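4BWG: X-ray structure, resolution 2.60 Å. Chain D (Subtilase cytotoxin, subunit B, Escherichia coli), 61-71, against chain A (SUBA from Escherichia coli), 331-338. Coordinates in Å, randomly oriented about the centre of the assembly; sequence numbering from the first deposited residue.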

# COMPACT_ATOMS: atom_id res chain seq x y z
N TYR D 61 -15.70 -11.33 5.08
CA TYR D 61 -14.78 -10.80 6.10
C TYR D 61 -13.75 -9.88 5.47
O TYR D 61 -13.55 -8.76 5.94
CB TYR D 61 -14.07 -11.93 6.84
CG TYR D 61 -12.98 -11.43 7.77
CD1 TYR D 61 -13.28 -10.98 9.05
CD2 TYR D 61 -11.65 -11.42 7.37
CE1 TYR D 61 -12.29 -10.53 9.91
CE2 TYR D 61 -10.65 -10.96 8.22
CZ TYR D 61 -10.97 -10.53 9.50
OH TYR D 61 -10.01 -10.08 10.38
N ASN D 62 -13.11 -10.35 4.41
CA ASN D 62 -12.12 -9.63 3.66
C ASN D 62 -12.68 -8.33 3.10
O ASN D 62 -12.05 -7.29 3.24
CB ASN D 62 -11.59 -10.50 2.52
CG ASN D 62 -10.35 -9.89 1.89
OD1 ASN D 62 -10.44 -9.04 1.00
ND2 ASN D 62 -9.18 -10.22 2.43
N GLN D 63 -13.85 -8.40 2.46
CA GLN D 63 -14.51 -7.23 1.85
C GLN D 63 -15.03 -6.26 2.94
O GLN D 63 -14.91 -5.06 2.78
CB GLN D 63 -15.63 -7.66 0.90
CG GLN D 63 -16.08 -6.56 -0.04
CD GLN D 63 -15.02 -6.23 -1.05
OE1 GLN D 63 -14.44 -7.11 -1.67
NE2 GLN D 63 -14.72 -4.96 -1.21
N ALA D 64 -15.56 -6.78 4.05
CA ALA D 64 -16.02 -5.93 5.15
C ALA D 64 -14.84 -5.19 5.80
O ALA D 64 -14.92 -3.99 6.00
CB ALA D 64 -16.79 -6.73 6.20
N LEU D 65 -13.74 -5.89 6.11
CA LEU D 65 -12.56 -5.26 6.71
C LEU D 65 -11.95 -4.21 5.75
O LEU D 65 -11.54 -3.15 6.21
CB LEU D 65 -11.53 -6.29 7.13
CG LEU D 65 -10.33 -5.79 7.93
CD1 LEU D 65 -10.75 -5.22 9.29
CD2 LEU D 65 -9.34 -6.89 8.12
N TYR D 66 -11.95 -4.50 4.42
CA TYR D 66 -11.52 -3.55 3.39
C TYR D 66 -12.35 -2.29 3.49
O TYR D 66 -11.79 -1.20 3.55
CB TYR D 66 -11.63 -4.15 1.98
CG TYR D 66 -11.22 -3.19 0.89
CD1 TYR D 66 -9.89 -3.03 0.54
CD2 TYR D 66 -12.17 -2.42 0.22
CE1 TYR D 66 -9.50 -2.15 -0.48
CE2 TYR D 66 -11.80 -1.53 -0.79
CZ TYR D 66 -10.47 -1.41 -1.15
OH TYR D 66 -10.12 -0.54 -2.15
N PHE D 67 -13.69 -2.41 3.50
CA PHE D 67 -14.57 -1.24 3.54
C PHE D 67 -14.48 -0.52 4.89
O PHE D 67 -14.59 0.70 4.94
CB PHE D 67 -16.01 -1.61 3.19
CG PHE D 67 -16.27 -1.99 1.75
CD1 PHE D 67 -15.71 -1.25 0.70
CD2 PHE D 67 -17.13 -3.04 1.43
CE1 PHE D 67 -15.99 -1.57 -0.63
CE2 PHE D 67 -17.41 -3.35 0.09
CZ PHE D 67 -16.83 -2.62 -0.93
N TYR D 68 -14.25 -1.25 5.98
CA TYR D 68 -14.03 -0.62 7.27
C TYR D 68 -12.74 0.23 7.21
O TYR D 68 -12.71 1.33 7.76
CB TYR D 68 -13.97 -1.65 8.38
CG TYR D 68 -13.56 -1.06 9.72
CD1 TYR D 68 -14.44 -0.26 10.45
CD2 TYR D 68 -12.28 -1.25 10.22
CE1 TYR D 68 -14.05 0.33 11.65
CE2 TYR D 68 -11.88 -0.69 11.43
CZ TYR D 68 -12.77 0.10 12.14
OH TYR D 68 -12.38 0.68 13.33
N THR D 69 -11.70 -0.26 6.51
CA THR D 69 -10.42 0.43 6.35
C THR D 69 -10.56 1.70 5.49
O THR D 69 -10.02 2.73 5.88
CB THR D 69 -9.33 -0.46 5.76
OG1 THR D 69 -9.58 -0.76 4.40
CG2 THR D 69 -8.92 -1.66 6.63
N THR D 70 -11.27 1.65 4.33
CA THR D 70 -11.43 2.85 3.49
C THR D 70 -12.44 3.85 4.09
O THR D 70 -12.29 5.07 3.90
CB THR D 70 -11.87 2.51 2.06
OG1 THR D 70 -13.19 1.99 2.07
CG2 THR D 70 -10.93 1.54 1.37
N GLY D 71 -13.47 3.34 4.75
CA GLY D 71 -14.54 4.17 5.31
C GLY D 71 -15.53 4.67 4.28
O GLY D 71 -16.36 5.54 4.57
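Chain A, residues 331-338: CKKNYIPV

Chain A meets the chain D helix as two short helical pieces with a break between them. A:Cys331 to A:Lys333 end one helix, A:Asn334 is the non-helical joint, with its CA-to-CB bond pointing away from chain D, and A:Tyr335 to A:Val338 start the next with a wider pi-type turn. The sequences run in opposite senses along the contact: A:Lys332 pairs with D:Thr69 (CA to CA 5.3 Å), while A:Ile336, further on, pairs with D:Tyr66 (CA to CA 6.3 Å). The closest CA pair of this register is at D:Thr70 and A:Lys333, whose CA atoms are 4.6 Å apart.

The contact is organised round A:Ile336, a knob set among D:Asn62, D:Leu65, D:Tyr66 and D:Thr69. Its m,t rotamer extends CD1 toward the helix backbone, 3.3 Å from D:Tyr66 N and 3.6 Å from D:Leu65 C. A:Ile336 CD1 packs 3.8 Å from D:Leu65 CG and 4.0 Å from D:Tyr66 CB, and A:Ile336 CG2 lies 3.9 Å from D:Asn62 ND2. The D:Tyr66 amide keeps its helical hydrogen bond, D:Tyr66 N to D:Asn62 O at 3.0 Å, so the methyl covers no unpaired NH.

D:Tyr66 leaves the helix sideways, but chi1 in t swings its ring along chain A. A:Ile336 CB and A:Pro337 CG lie at the ring edge, near its plane, with D:Tyr66 CE1 3.9 Å from A:Pro337 CG; CE1 is also 3.6 Å from A:Lys333 O. The hydroxyl is hydrogen-bonded elsewhere in the structure, while the ring edge packs against A:Ile336 and A:Pro337.

D:Thr69 points toward chain A, yet its p rotamer turns OG1 back to its own helix, where it donates a very short 2.4 Å hydrogen bond to D:Tyr66 O. The 3.4 Å approach of OG1 to A:Lys332 O is therefore a packing contact. A:Lys332 O accepts from A:Tyr335 N at 3.0 Å within chain A. D:Thr70, also p, places CG2 3.7 Å from A:Lys333 CG, on the aliphatic part of an extended lysine whose chi1 to chi3 are all t. A:Lys332 begins toward chain D, but its end leads away.

No hydrogen bond joins the two stretches. The helical amides from D:Leu65 to D:Gly71, D:Thr69 OG1, D:Tyr66 OH and A:Lys332 O are satisfied within their own chain or elsewhere. A:Ile336 has the largest area covered of any residue here, 101 Å², as one isoleucine set in a hole between four helix residues, and D:Thr69 and D:Thr70 sit where the CA atoms of the two chains come nearest.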

# COMPACT_ATOMS: atom_id res chain seq x y z
N CYS A 331 -3.04 5.11 3.63
CA CYS A 331 -2.34 3.90 4.04
C CYS A 331 -3.27 2.79 4.51
O CYS A 331 -2.92 1.61 4.35
CB CYS A 331 -1.29 4.23 5.08
SG CYS A 331 0.10 5.17 4.41
N LYS A 332 -4.47 3.16 5.02
CA LYS A 332 -5.52 2.22 5.47
C LYS A 332 -6.21 1.59 4.27
O LYS A 332 -6.37 0.36 4.25
CB LYS A 332 -6.55 2.92 6.36
CG LYS A 332 -6.10 3.17 7.78
CD LYS A 332 -7.27 3.67 8.64
CE LYS A 332 -6.81 4.56 9.76
NZ LYS A 332 -7.95 5.32 10.34
N LYS A 333 -6.58 2.40 3.26
CA LYS A 333 -7.20 1.96 2.01
C LYS A 333 -6.31 0.89 1.33
O LYS A 333 -6.83 -0.04 0.74
CB LYS A 333 -7.44 3.19 1.07
CG LYS A 333 -7.98 2.86 -0.33
CD LYS A 333 -8.31 4.09 -1.19
CE LYS A 333 -8.65 3.76 -2.64
NZ LYS A 333 -10.07 3.34 -2.84
N ASN A 334 -5.00 1.00 1.44
CA ASN A 334 -4.06 0.06 0.81
C ASN A 334 -3.59 -1.06 1.75
O ASN A 334 -2.89 -1.96 1.28
CB ASN A 334 -2.84 0.80 0.27
CG ASN A 334 -3.18 1.67 -0.88
OD1 ASN A 334 -3.45 1.19 -1.98
ND2 ASN A 334 -3.20 2.96 -0.65
N TYR A 335 -4.01 -1.05 3.02
CA TYR A 335 -3.62 -2.06 4.00
C TYR A 335 -3.91 -3.48 3.50
O TYR A 335 -3.00 -4.28 3.44
CB TYR A 335 -4.28 -1.82 5.37
CG TYR A 335 -3.86 -2.83 6.42
CD1 TYR A 335 -2.70 -2.66 7.16
CD2 TYR A 335 -4.63 -3.97 6.66
CE1 TYR A 335 -2.32 -3.58 8.14
CE2 TYR A 335 -4.24 -4.92 7.61
CZ TYR A 335 -3.07 -4.73 8.33
OH TYR A 335 -2.68 -5.66 9.26
N ILE A 336 -5.16 -3.79 3.14
CA ILE A 336 -5.46 -5.14 2.71
C ILE A 336 -4.82 -5.46 1.36
O ILE A 336 -4.10 -6.46 1.31
CB ILE A 336 -6.99 -5.46 2.76
CG1 ILE A 336 -7.47 -5.33 4.22
CG2 ILE A 336 -7.29 -6.87 2.20
CD1 ILE A 336 -8.81 -5.45 4.45
N PRO A 337 -4.97 -4.67 0.25
CA PRO A 337 -4.35 -5.10 -1.01
C PRO A 337 -2.80 -5.20 -0.97
O PRO A 337 -2.27 -6.15 -1.51
CB PRO A 337 -4.81 -4.05 -2.01
CG PRO A 337 -5.98 -3.42 -1.40
CD PRO A 337 -5.76 -3.44 0.05
N VAL A 338 -2.12 -4.30 -0.27
CA VAL A 338 -0.66 -4.24 -0.19
C VAL A 338 -0.03 -4.98 1.02
O VAL A 338 0.98 -5.64 0.82
CB VAL A 338 -0.18 -2.77 -0.21
CG1 VAL A 338 1.34 -2.68 -0.19
CG2 VAL A 338 -0.75 -2.03 -1.41